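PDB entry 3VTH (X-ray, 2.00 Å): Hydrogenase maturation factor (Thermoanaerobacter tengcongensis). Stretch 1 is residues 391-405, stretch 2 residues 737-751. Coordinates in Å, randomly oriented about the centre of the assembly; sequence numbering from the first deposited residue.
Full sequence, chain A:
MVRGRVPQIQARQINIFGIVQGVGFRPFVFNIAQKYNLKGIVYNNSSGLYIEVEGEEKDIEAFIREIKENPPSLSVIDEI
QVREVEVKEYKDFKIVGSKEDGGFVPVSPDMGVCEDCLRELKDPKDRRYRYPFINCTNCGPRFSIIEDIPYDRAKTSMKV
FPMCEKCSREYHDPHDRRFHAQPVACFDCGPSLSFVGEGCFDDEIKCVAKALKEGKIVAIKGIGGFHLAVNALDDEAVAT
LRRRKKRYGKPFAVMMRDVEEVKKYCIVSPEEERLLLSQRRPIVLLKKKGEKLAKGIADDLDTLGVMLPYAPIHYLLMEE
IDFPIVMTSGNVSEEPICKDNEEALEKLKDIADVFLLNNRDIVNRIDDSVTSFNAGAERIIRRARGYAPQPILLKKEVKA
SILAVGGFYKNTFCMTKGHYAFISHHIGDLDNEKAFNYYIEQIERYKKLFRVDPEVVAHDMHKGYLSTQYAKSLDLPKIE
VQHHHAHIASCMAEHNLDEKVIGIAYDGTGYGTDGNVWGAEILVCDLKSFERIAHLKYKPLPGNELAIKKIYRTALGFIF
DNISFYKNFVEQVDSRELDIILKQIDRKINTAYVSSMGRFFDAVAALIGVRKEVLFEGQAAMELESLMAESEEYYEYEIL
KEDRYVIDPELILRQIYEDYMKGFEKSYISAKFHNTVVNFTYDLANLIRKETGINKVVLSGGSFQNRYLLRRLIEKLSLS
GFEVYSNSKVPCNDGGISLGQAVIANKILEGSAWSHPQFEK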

# COMPACT_ATOMS: atom_id res chain seq x y z
N PRO A 391 -11.57 -1.12 3.81
CA PRO A 391 -11.99 -1.64 2.51
C PRO A 391 -12.16 -0.54 1.46
O PRO A 391 -12.29 0.64 1.80
CB PRO A 391 -13.34 -2.28 2.82
CG PRO A 391 -13.89 -1.44 4.00
CD PRO A 391 -12.66 -1.17 4.82
N ILE A 392 -12.13 -0.95 0.20
CA ILE A 392 -12.57 -0.12 -0.91
C ILE A 392 -14.09 -0.23 -1.00
O ILE A 392 -14.66 -1.33 -1.01
CB ILE A 392 -11.91 -0.58 -2.25
CG1 ILE A 392 -10.37 -0.57 -2.15
CG2 ILE A 392 -12.39 0.27 -3.44
CD1 ILE A 392 -9.77 0.71 -1.58
N LEU A 393 -14.75 0.92 -1.06
CA LEU A 393 -16.20 0.97 -1.13
C LEU A 393 -16.68 0.68 -2.55
O LEU A 393 -16.21 1.30 -3.52
CB LEU A 393 -16.73 2.32 -0.64
CG LEU A 393 -18.23 2.42 -0.32
CD1 LEU A 393 -18.63 1.40 0.74
CD2 LEU A 393 -18.62 3.85 0.12
N LEU A 394 -17.58 -0.28 -2.66
CA LEU A 394 -18.22 -0.57 -3.94
C LEU A 394 -19.57 0.16 -4.03
O LEU A 394 -20.22 0.39 -3.02
CB LEU A 394 -18.36 -2.08 -4.14
CG LEU A 394 -17.02 -2.85 -4.03
CD1 LEU A 394 -17.19 -4.37 -4.06
CD2 LEU A 394 -16.03 -2.40 -5.10
N LYS A 395 -19.98 0.52 -5.24
CA LYS A 395 -21.25 1.23 -5.48
C LYS A 395 -22.46 0.35 -5.17
O LYS A 395 -23.44 0.80 -4.59
CB LYS A 395 -21.29 1.72 -6.94
CG LYS A 395 -22.56 2.43 -7.38
CD LYS A 395 -22.62 2.52 -8.91
CE LYS A 395 -24.01 2.92 -9.42
NZ LYS A 395 -24.38 4.32 -9.02
N LYS A 396 -22.36 -0.93 -5.52
CA LYS A 396 -23.47 -1.86 -5.36
C LYS A 396 -23.02 -3.04 -4.48
O LYS A 396 -21.84 -3.39 -4.48
CB LYS A 396 -23.88 -2.37 -6.75
CG LYS A 396 -25.28 -2.97 -6.82
CD LYS A 396 -25.45 -3.83 -8.06
CE LYS A 396 -26.70 -4.69 -7.95
NZ LYS A 396 -26.66 -5.53 -6.70
N GLU A 397 -23.97 -3.65 -3.76
CA GLU A 397 -23.68 -4.90 -3.04
C GLU A 397 -23.24 -6.00 -4.02
O GLU A 397 -23.73 -6.05 -5.16
CB GLU A 397 -24.89 -5.37 -2.22
CG GLU A 397 -24.97 -4.74 -0.82
CD GLU A 397 -25.51 -3.32 -0.84
OE1 GLU A 397 -24.98 -2.46 -0.11
OE2 GLU A 397 -26.48 -3.06 -1.60
N VAL A 398 -22.34 -6.87 -3.58
CA VAL A 398 -21.84 -7.92 -4.48
C VAL A 398 -22.82 -9.07 -4.65
O VAL A 398 -23.63 -9.34 -3.76
CB VAL A 398 -20.44 -8.47 -4.08
CG1 VAL A 398 -19.41 -7.40 -4.21
CG2 VAL A 398 -20.45 -9.08 -2.67
N LYS A 399 -22.72 -9.74 -5.80
CA LYS A 399 -23.52 -10.91 -6.12
C LYS A 399 -23.30 -12.02 -5.09
O LYS A 399 -24.26 -12.56 -4.52
CB LYS A 399 -23.13 -11.39 -7.53
CG LYS A 399 -24.31 -11.71 -8.44
CD LYS A 399 -24.97 -13.06 -8.13
CE LYS A 399 -26.08 -13.39 -9.13
NZ LYS A 399 -27.27 -12.50 -8.99
N ALA A 400 -22.03 -12.36 -4.85
CA ALA A 400 -21.64 -13.38 -3.88
C ALA A 400 -20.22 -13.01 -3.44
O ALA A 400 -19.62 -12.16 -4.07
CB ALA A 400 -21.66 -14.77 -4.55
N SER A 401 -19.70 -13.63 -2.39
CA SER A 401 -18.32 -13.35 -1.95
C SER A 401 -17.28 -14.00 -2.88
O SER A 401 -17.34 -15.19 -3.20
CB SER A 401 -18.07 -13.77 -0.50
OG SER A 401 -18.62 -12.82 0.40
N ILE A 402 -16.32 -13.18 -3.30
CA ILE A 402 -15.26 -13.64 -4.19
C ILE A 402 -13.93 -13.47 -3.47
O ILE A 402 -13.71 -12.47 -2.80
CB ILE A 402 -15.25 -12.82 -5.51
CG1 ILE A 402 -16.44 -13.28 -6.38
CG2 ILE A 402 -13.90 -12.97 -6.27
CD1 ILE A 402 -16.73 -12.36 -7.56
N LEU A 403 -13.06 -14.47 -3.58
CA LEU A 403 -11.67 -14.29 -3.20
C LEU A 403 -10.85 -14.10 -4.48
O LEU A 403 -10.86 -14.94 -5.36
CB LEU A 403 -11.16 -15.51 -2.42
CG LEU A 403 -9.65 -15.62 -2.19
CD1 LEU A 403 -9.12 -14.50 -1.27
CD2 LEU A 403 -9.33 -17.00 -1.61
N ALA A 404 -10.14 -12.97 -4.56
CA ALA A 404 -9.20 -12.72 -5.64
C ALA A 404 -7.80 -12.89 -5.07
O ALA A 404 -7.45 -12.23 -4.10
CB ALA A 404 -9.40 -11.33 -6.22
N VAL A 405 -7.01 -13.78 -5.68
CA VAL A 405 -5.78 -14.27 -5.07
C VAL A 405 -4.59 -13.37 -5.34
O VAL A 405 -3.54 -13.52 -4.70
CB VAL A 405 -5.46 -15.73 -5.47
CG1 VAL A 405 -6.53 -16.71 -4.90
CG2 VAL A 405 -5.26 -15.89 -6.97
N ILE A 737 -3.56 -5.58 -8.25
CA ILE A 737 -4.15 -6.59 -9.15
C ILE A 737 -5.39 -7.30 -8.55
O ILE A 737 -6.38 -7.49 -9.24
CB ILE A 737 -3.07 -7.62 -9.56
CG1 ILE A 737 -2.13 -7.02 -10.63
CG2 ILE A 737 -3.66 -8.94 -9.99
CD1 ILE A 737 -2.74 -6.86 -12.04
N SER A 738 -5.33 -7.66 -7.27
CA SER A 738 -6.43 -8.39 -6.63
C SER A 738 -7.76 -7.62 -6.64
O SER A 738 -8.82 -8.22 -6.74
CB SER A 738 -6.04 -8.80 -5.21
OG SER A 738 -5.91 -7.64 -4.39
N LEU A 739 -7.72 -6.29 -6.53
CA LEU A 739 -8.95 -5.50 -6.60
C LEU A 739 -9.59 -5.58 -8.00
O LEU A 739 -10.82 -5.73 -8.12
CB LEU A 739 -8.70 -4.05 -6.19
CG LEU A 739 -9.91 -3.12 -6.29
CD1 LEU A 739 -11.08 -3.55 -5.31
CD2 LEU A 739 -9.52 -1.68 -6.06
N GLY A 740 -8.75 -5.49 -9.04
CA GLY A 740 -9.22 -5.64 -10.42
C GLY A 740 -9.80 -7.02 -10.69
O GLY A 740 -10.88 -7.13 -11.29
N GLN A 741 -9.09 -8.07 -10.25
CA GLN A 741 -9.60 -9.44 -10.38
C GLN A 741 -10.96 -9.58 -9.72
O GLN A 741 -11.86 -10.23 -10.25
CB GLN A 741 -8.67 -10.47 -9.73
CG GLN A 741 -7.29 -10.62 -10.37
CD GLN A 741 -6.35 -11.46 -9.51
OE1 GLN A 741 -6.50 -11.52 -8.28
NE2 GLN A 741 -5.37 -12.11 -10.16
N ALA A 742 -11.10 -8.97 -8.53
CA ALA A 742 -12.34 -9.06 -7.75
C ALA A 742 -13.52 -8.43 -8.47
O ALA A 742 -14.57 -9.04 -8.56
CB ALA A 742 -12.16 -8.42 -6.36
N VAL A 743 -13.35 -7.22 -9.00
CA VAL A 743 -14.50 -6.56 -9.65
C VAL A 743 -14.80 -7.14 -11.03
O VAL A 743 -15.94 -7.11 -11.47
CB VAL A 743 -14.40 -5.01 -9.69
CG1 VAL A 743 -14.38 -4.46 -8.26
CG2 VAL A 743 -13.16 -4.55 -10.51
N ILE A 744 -13.79 -7.67 -11.70
CA ILE A 744 -14.04 -8.34 -12.97
C ILE A 744 -14.86 -9.61 -12.74
O ILE A 744 -15.86 -9.86 -13.44
CB ILE A 744 -12.73 -8.68 -13.71
CG1 ILE A 744 -12.13 -7.41 -14.29
CG2 ILE A 744 -13.00 -9.71 -14.85
CD1 ILE A 744 -10.65 -7.55 -14.66
N ALA A 745 -14.45 -10.41 -11.77
CA ALA A 745 -15.15 -11.66 -11.53
C ALA A 745 -16.58 -11.38 -11.05
O ALA A 745 -17.53 -12.07 -11.45
CB ALA A 745 -14.38 -12.54 -10.53
N ASN A 746 -16.73 -10.34 -10.23
CA ASN A 746 -18.04 -9.91 -9.75
C ASN A 746 -18.96 -9.52 -10.90
O ASN A 746 -20.13 -9.90 -10.91
CB ASN A 746 -17.93 -8.77 -8.74
CG ASN A 746 -19.29 -8.37 -8.18
OD1 ASN A 746 -19.92 -9.13 -7.43
ND2 ASN A 746 -19.76 -7.20 -8.58
N LYS A 747 -18.42 -8.80 -11.88
CA LYS A 747 -19.22 -8.38 -13.03
C LYS A 747 -19.68 -9.58 -13.85
O LYS A 747 -20.83 -9.66 -14.25
CB LYS A 747 -18.45 -7.38 -13.91
CG LYS A 747 -19.26 -6.88 -15.12
CD LYS A 747 -20.31 -5.84 -14.70
CE LYS A 747 -21.02 -5.27 -15.94
NZ LYS A 747 -21.78 -4.04 -15.59
N ILE A 748 -18.76 -10.53 -14.05
CA ILE A 748 -19.10 -11.79 -14.72
C ILE A 748 -20.23 -12.56 -13.97
O ILE A 748 -21.17 -13.02 -14.60
CB ILE A 748 -17.83 -12.65 -14.97
CG1 ILE A 748 -16.97 -11.97 -16.05
CG2 ILE A 748 -18.22 -14.08 -15.38
CD1 ILE A 748 -15.53 -12.50 -16.22
N LEU A 749 -20.12 -12.67 -12.65
CA LEU A 749 -21.17 -13.32 -11.82
C LEU A 749 -22.55 -12.75 -12.02
O LEU A 749 -23.54 -13.49 -11.96
CB LEU A 749 -20.86 -13.23 -10.32
CG LEU A 749 -19.60 -13.89 -9.77
CD1 LEU A 749 -19.86 -14.26 -8.31
CD2 LEU A 749 -19.23 -15.12 -10.59
N GLU A 750 -22.65 -11.45 -12.21
CA GLU A 750 -23.98 -10.86 -12.35
C GLU A 750 -24.53 -10.88 -13.77
O GLU A 750 -25.66 -10.47 -14.00
CB GLU A 750 -24.07 -9.47 -11.69
CG GLU A 750 -23.22 -8.38 -12.27
CD GLU A 750 -23.03 -7.24 -11.26
OE1 GLU A 750 -23.59 -7.34 -10.15
OE2 GLU A 750 -22.33 -6.26 -11.57
N GLY A 751 -23.73 -11.38 -14.71
CA GLY A 751 -24.17 -11.51 -16.09
C GLY A 751 -24.86 -12.83 -16.40
O GLY A 751 -24.96 -13.72 -15.54

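What fills the apolar centre? I402 and A404, alternate residues of strand 402-404, both point toward helix 737-749, while L403 between them points away. The I402 side chain (chi1 m, chi2 t) carries I402 CD1 to 3.8 Å from A745 CB and 3.7 Å from L749 CD1. I402 CD1 also lies 3.3 Å from the backbone N746 N. The stretches together bury 735 Å²; I402, A404, A742 and A745 are buried, where their apolar side chains need no polar partner.

Why does alanine suit position 404? Here the backbones come close: A404 CA and S738 CA are 5.2 Å apart. The small A404 CB fits 3.2 Å from S738 O and 4.0 Å from A742 CB, another alanine.

What extends the apolar contact? Beside the centre, I392 CG1 meets L739 CD2 at 4.2 Å and L394 CD2 meets V743 CG1 at 4.1 Å. Farther along the helix, A400 CB lies 4.2 Å from L749 CD1.

Where does the contact turn polar? The CA-to-CB bond of N746 points sideways, but with chi1 t its amide end comes nearer the loop, where K399 N donates a weak hydrogen bond to N746 OD1 (3.3 Å), the only one between the stretches. The exposed K399 lends its aliphatic chain to the edge: K399 CG lies 4.0 Å from E750 CB.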